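Local coordinates for protein response regulator aspartate phosphatase H (PDB 3Q15) that dephosphorylates the sporulation phosphotransferase Spo0F and also acts on the competence regulator ComA, keeping competence and sporulation apart in time in Bacillus subtilis, at residues 183-188 and 206-211; 211-214 and 220-223. All coordinates share one frame; numbering follows the deposited sequence.

Contact 1 (183-188 and 206-211); sequences QSLFVI and EAALEL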
loop_
_atom_site.group_PDB
_atom_site.type_symbol
_atom_site.label_atom_id
_atom_site.label_comp_id
_atom_site.label_asym_id
_atom_site.label_seq_id
_atom_site.Cartn_x
_atom_site.Cartn_y
_atom_site.Cartn_z
ATOM N N GLN A 183 13.959 1.474 -16.587
ATOM C CA GLN A 183 13.095 0.485 -15.948
ATOM C C GLN A 183 12.076 1.166 -15.043
ATOM O O GLN A 183 10.936 0.722 -14.939
ATOM C CB GLN A 183 13.920 -0.522 -15.138
ATOM C CG GLN A 183 14.828 -1.411 -15.971
ATOM C CD GLN A 183 15.851 -2.155 -15.130
ATOM O OE1 GLN A 183 16.439 -1.597 -14.200
ATOM N NE2 GLN A 183 16.064 -3.425 -15.450
ATOM N N SER A 184 12.492 2.246 -14.388
ATOM C CA SER A 184 11.596 2.990 -13.505
ATOM C C SER A 184 10.511 3.697 -14.306
ATOM O O SER A 184 9.363 3.792 -13.867
ATOM C CB SER A 184 12.373 3.991 -12.651
ATOM O OG SER A 184 13.218 3.320 -11.733
ATOM N N LEU A 185 10.878 4.186 -15.484
ATOM C CA LEU A 185 9.917 4.820 -16.374
ATOM C C LEU A 185 8.897 3.804 -16.873
ATOM O O LEU A 185 7.703 4.099 -16.946
ATOM C CB LEU A 185 10.635 5.495 -17.548
ATOM C CG LEU A 185 11.532 6.675 -17.159
ATOM C CD1 LEU A 185 12.423 7.112 -18.319
ATOM C CD2 LEU A 185 10.694 7.842 -16.655
ATOM N N PHE A 186 9.370 2.608 -17.217
ATOM C CA PHE A 186 8.471 1.526 -17.621
ATOM C C PHE A 186 7.476 1.190 -16.514
ATOM O O PHE A 186 6.290 0.979 -16.773
ATOM C CB PHE A 186 9.254 0.271 -18.023
ATOM C CG PHE A 186 9.993 0.406 -19.324
ATOM C CD1 PHE A 186 9.748 1.480 -20.166
ATOM C CD2 PHE A 186 10.928 -0.539 -19.708
ATOM C CE1 PHE A 186 10.426 1.612 -21.367
ATOM C CE2 PHE A 186 11.609 -0.414 -20.907
ATOM C CZ PHE A 186 11.356 0.666 -21.738
ATOM N N VAL A 187 7.963 1.142 -15.277
ATOM C CA VAL A 187 7.102 0.841 -14.140
ATOM C C VAL A 187 6.039 1.920 -13.962
ATOM O O VAL A 187 4.867 1.618 -13.742
ATOM C CB VAL A 187 7.908 0.672 -12.845
ATOM C CG1 VAL A 187 6.970 0.550 -11.652
ATOM C CG2 VAL A 187 8.807 -0.552 -12.948
ATOM N N ILE A 188 6.447 3.179 -14.074
ATOM C CA ILE A 188 5.511 4.290 -13.961
ATOM C C ILE A 188 4.436 4.218 -15.045
ATOM O O ILE A 188 3.247 4.383 -14.768
ATOM C CB ILE A 188 6.241 5.639 -14.038
ATOM C CG1 ILE A 188 7.228 5.771 -12.878
ATOM C CG2 ILE A 188 5.248 6.789 -14.021
ATOM C CD1 ILE A 188 8.115 7.010 -12.966
ATOM N N GLU A 206 8.213 7.871 -23.703
ATOM C CA GLU A 206 9.006 8.658 -24.641
ATOM C C GLU A 206 10.348 9.052 -24.029
ATOM O O GLU A 206 11.379 9.000 -24.698
ATOM C CB GLU A 206 8.236 9.893 -25.114
ATOM C CG GLU A 206 7.033 9.572 -25.994
ATOM C CD GLU A 206 6.241 10.806 -26.393
ATOM O OE1 GLU A 206 5.498 10.737 -27.395
ATOM O OE2 GLU A 206 6.356 11.841 -25.705
ATOM N N ALA A 207 10.336 9.441 -22.758
ATOM C CA ALA A 207 11.577 9.780 -22.068
ATOM C C ALA A 207 12.476 8.554 -21.995
ATOM O O ALA A 207 13.690 8.649 -22.157
ATOM C CB ALA A 207 11.287 10.309 -20.672
ATOM N N ALA A 208 11.869 7.396 -21.756
ATOM C CA ALA A 208 12.617 6.146 -21.726
ATOM C C ALA A 208 13.259 5.874 -23.081
ATOM O O ALA A 208 14.425 5.492 -23.156
ATOM C CB ALA A 208 11.718 4.987 -21.314
ATOM N N LEU A 209 12.496 6.073 -24.152
ATOM C CA LEU A 209 13.030 5.883 -25.495
ATOM C C LEU A 209 14.238 6.785 -25.746
ATOM O O LEU A 209 15.270 6.327 -26.234
ATOM C CB LEU A 209 11.959 6.139 -26.560
ATOM C CG LEU A 209 12.460 6.129 -28.012
ATOM C CD1 LEU A 209 13.095 4.789 -28.360
ATOM C CD2 LEU A 209 11.339 6.460 -28.991
ATOM N N GLU A 210 14.100 8.066 -25.414
ATOM C CA GLU A 210 15.176 9.031 -25.636
ATOM C C GLU A 210 16.425 8.665 -24.845
ATOM O O GLU A 210 17.537 8.714 -25.366
ATOM C CB GLU A 210 14.725 10.453 -25.286
ATOM C CG GLU A 210 14.297 11.281 -26.491
ATOM C CD GLU A 210 14.576 12.766 -26.316
ATOM O OE1 GLU A 210 14.370 13.292 -25.202
ATOM O OE2 GLU A 210 15.011 13.408 -27.296
ATOM N N LEU A 211 16.234 8.297 -23.585
ATOM C CA LEU A 211 17.348 7.916 -22.730
ATOM C C LEU A 211 18.045 6.674 -23.280
ATOM O O LEU A 211 19.274 6.611 -23.340
ATOM C CB LEU A 211 16.856 7.665 -21.304
ATOM C CG LEU A 211 17.926 7.391 -20.250
ATOM C CD1 LEU A 211 18.941 8.525 -20.206
ATOM C CD2 LEU A 211 17.278 7.187 -18.891
#
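Leu185 and Phe186 of one helix close over Ala208 of the next. The side chains that meet are apolar, and no hydrogen bond joins the two segments. Leu185 is the residue most covered by the other segment. Its CD1 methyl lies 3.5 Å from Ala208 N and 3.7 Å from Ala208 CB, so it rests on backbone as well as on the methyl. The same CD1 is 4.1 Å from Ala207 CB, at the exposed border of the contact. The aromatic part belongs to Phe186. Its CG is anti to the carbonyl carbon (chi1 -71°), which brings the ring's CE1 corner to 3.6 Å from Ala208 CB. The ring meets that methyl obliquely. Ala208 CB thus sits between the leucine methyl and the phenyl ring, and its small size is consistent with the close approach of the helices. The axes are 9.1 Å apart at closest approach and run antiparallel, at 163°. This is the helix A against helix B packing of a tetratricopeptide repeat, here the predicted TPR 3. Ile182 also covers Ala208. Beyond the pair, Ser184 and Ile188 face helix 157-172, while Phe186 and Leu209 touch helix 218-235.

Contact 2 (211-214 and 220-223); sequences LAMD and FIAI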
loop_
_atom_site.group_PDB
_atom_site.type_symbol
_atom_site.label_atom_id
_atom_site.label_comp_id
_atom_site.label_asym_id
_atom_site.label_seq_id
_atom_site.Cartn_x
_atom_site.Cartn_y
_atom_site.Cartn_z
ATOM N N LEU A 211 16.234 8.297 -23.585
ATOM C CA LEU A 211 17.348 7.916 -22.730
ATOM C C LEU A 211 18.045 6.674 -23.280
ATOM O O LEU A 211 19.274 6.611 -23.340
ATOM C CB LEU A 211 16.856 7.665 -21.304
ATOM C CG LEU A 211 17.926 7.391 -20.250
ATOM C CD1 LEU A 211 18.941 8.525 -20.206
ATOM C CD2 LEU A 211 17.278 7.187 -18.891
ATOM N N ALA A 212 17.244 5.694 -23.693
ATOM C CA ALA A 212 17.755 4.438 -24.237
ATOM C C ALA A 212 18.593 4.640 -25.497
ATOM O O ALA A 212 19.559 3.915 -25.732
ATOM C CB ALA A 212 16.606 3.476 -24.515
ATOM N N MET A 213 18.213 5.618 -26.314
ATOM C CA MET A 213 18.960 5.919 -27.533
ATOM C C MET A 213 20.265 6.654 -27.237
ATOM O O MET A 213 21.261 6.471 -27.938
ATOM C CB MET A 213 18.103 6.712 -28.523
ATOM C CG MET A 213 17.224 5.840 -29.407
ATOM S SD MET A 213 16.347 6.776 -30.670
ATOM C CE MET A 213 15.715 5.454 -31.699
ATOM N N ASP A 214 20.258 7.482 -26.197
ATOM C CA ASP A 214 21.470 8.175 -25.776
ATOM C C ASP A 214 22.545 7.177 -25.354
ATOM O O ASP A 214 23.691 7.270 -25.785
ATOM C CB ASP A 214 21.171 9.153 -24.636
ATOM C CG ASP A 214 20.467 10.413 -25.113
ATOM O OD1 ASP A 214 19.446 10.793 -24.501
ATOM O OD2 ASP A 214 20.938 11.031 -26.092
ATOM N N PHE A 220 16.703 -1.919 -25.076
ATOM C CA PHE A 220 15.796 -0.951 -24.467
ATOM C C PHE A 220 15.217 0.039 -25.474
ATOM O O PHE A 220 14.187 0.660 -25.218
ATOM C CB PHE A 220 16.472 -0.219 -23.311
ATOM C CG PHE A 220 16.564 -1.036 -22.058
ATOM C CD1 PHE A 220 15.419 -1.381 -21.358
ATOM C CD2 PHE A 220 17.793 -1.463 -21.582
ATOM C CE1 PHE A 220 15.498 -2.140 -20.204
ATOM C CE2 PHE A 220 17.879 -2.219 -20.429
ATOM C CZ PHE A 220 16.732 -2.559 -19.738
ATOM N N ILE A 221 15.881 0.183 -26.614
ATOM C CA ILE A 221 15.331 0.975 -27.705
ATOM C C ILE A 221 14.147 0.227 -28.309
ATOM O O ILE A 221 13.082 0.801 -28.534
ATOM C CB ILE A 221 16.383 1.262 -28.800
ATOM C CG1 ILE A 221 17.467 2.200 -28.267
ATOM C CG2 ILE A 221 15.724 1.875 -30.024
ATOM C CD1 ILE A 221 18.552 2.522 -29.276
ATOM N N ALA A 222 14.342 -1.063 -28.554
ATOM C CA ALA A 222 13.286 -1.911 -29.089
ATOM C C ALA A 222 12.115 -2.020 -28.116
ATOM O O ALA A 222 10.954 -1.917 -28.514
ATOM C CB ALA A 222 13.837 -3.289 -29.409
ATOM N N ILE A 223 12.423 -2.230 -26.840
ATOM C CA ILE A 223 11.385 -2.373 -25.826
ATOM C C ILE A 223 10.598 -1.082 -25.651
ATOM O O ILE A 223 9.371 -1.105 -25.546
ATOM C CB ILE A 223 11.965 -2.808 -24.464
ATOM C CG1 ILE A 223 12.583 -4.204 -24.569
ATOM C CG2 ILE A 223 10.881 -2.799 -23.401
ATOM C CD1 ILE A 223 13.294 -4.659 -23.309
#
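Met213 and Ile221 cross at about a right angle. Met213 runs extended beyond CG (chi2 -174°). Its CG methylene meets the CD1 methyl of Ile221 at 3.6 Å. Further out, Met213 CE comes to 4.0 Å from Ile221 CG2, so both branches of the isoleucine are touched by the one methionine. Ile221 has CG1 anti to its carbonyl carbon (chi1 -68°). This sends the CG1-CD1 arm across to the other helix, although the CB itself does not point straight at it. On the way, Ile221 CG1 passes 3.7 Å from Ala212 O.

The two segments lie on helices 198-214 and 218-235, joined by a short turn. The first belongs to predicted TPR 3. The second enters predicted TPR 4. The contact is therefore the packing of helix B of one tetratricopeptide repeat against helix A of the next, beside the turn between them.

Ala212 is the buried residue of the contact. Its CB points at the other helix and rests 3.9 Å from Phe220 CB and 3.8 Å from Phe220 O. Phe220 starts toward Ala212, but its ring then leads away from this segment, and its CB does the touching. Phe220 O takes a hydrogen bond from the Ser224 side chain, and Phe220 N is hydrogen-bonded to Asn217 OD1, just before the helix begins at 218. Ile182 of helix 178-194 also packs on Ala212. Met213 lies at the exposed edge.

Contacts 1 and 2 use successive turns of helix 198-214; their centres are about 9 Å apart. Contact 1 pairs the two helices inside predicted TPR 3. Contact 2 passes from that repeat to predicted TPR 4. Both are partly buried van der Waals contacts without a hydrogen bond across; in each, carbon atoms also rest on the backbone of the other helix. Each has a buried alanine. They differ in what meets it: a leucine and an aromatic ring in contact 1, the CG1 of an isoleucine and a phenylalanine's CB and carbonyl in contact 2, where an exposed methionine forms the outer edge. They also touch directly. Phe186 CE2 lies 3.5 Å from Ile223 CG2, where helices 178-194 and 218-235 meet.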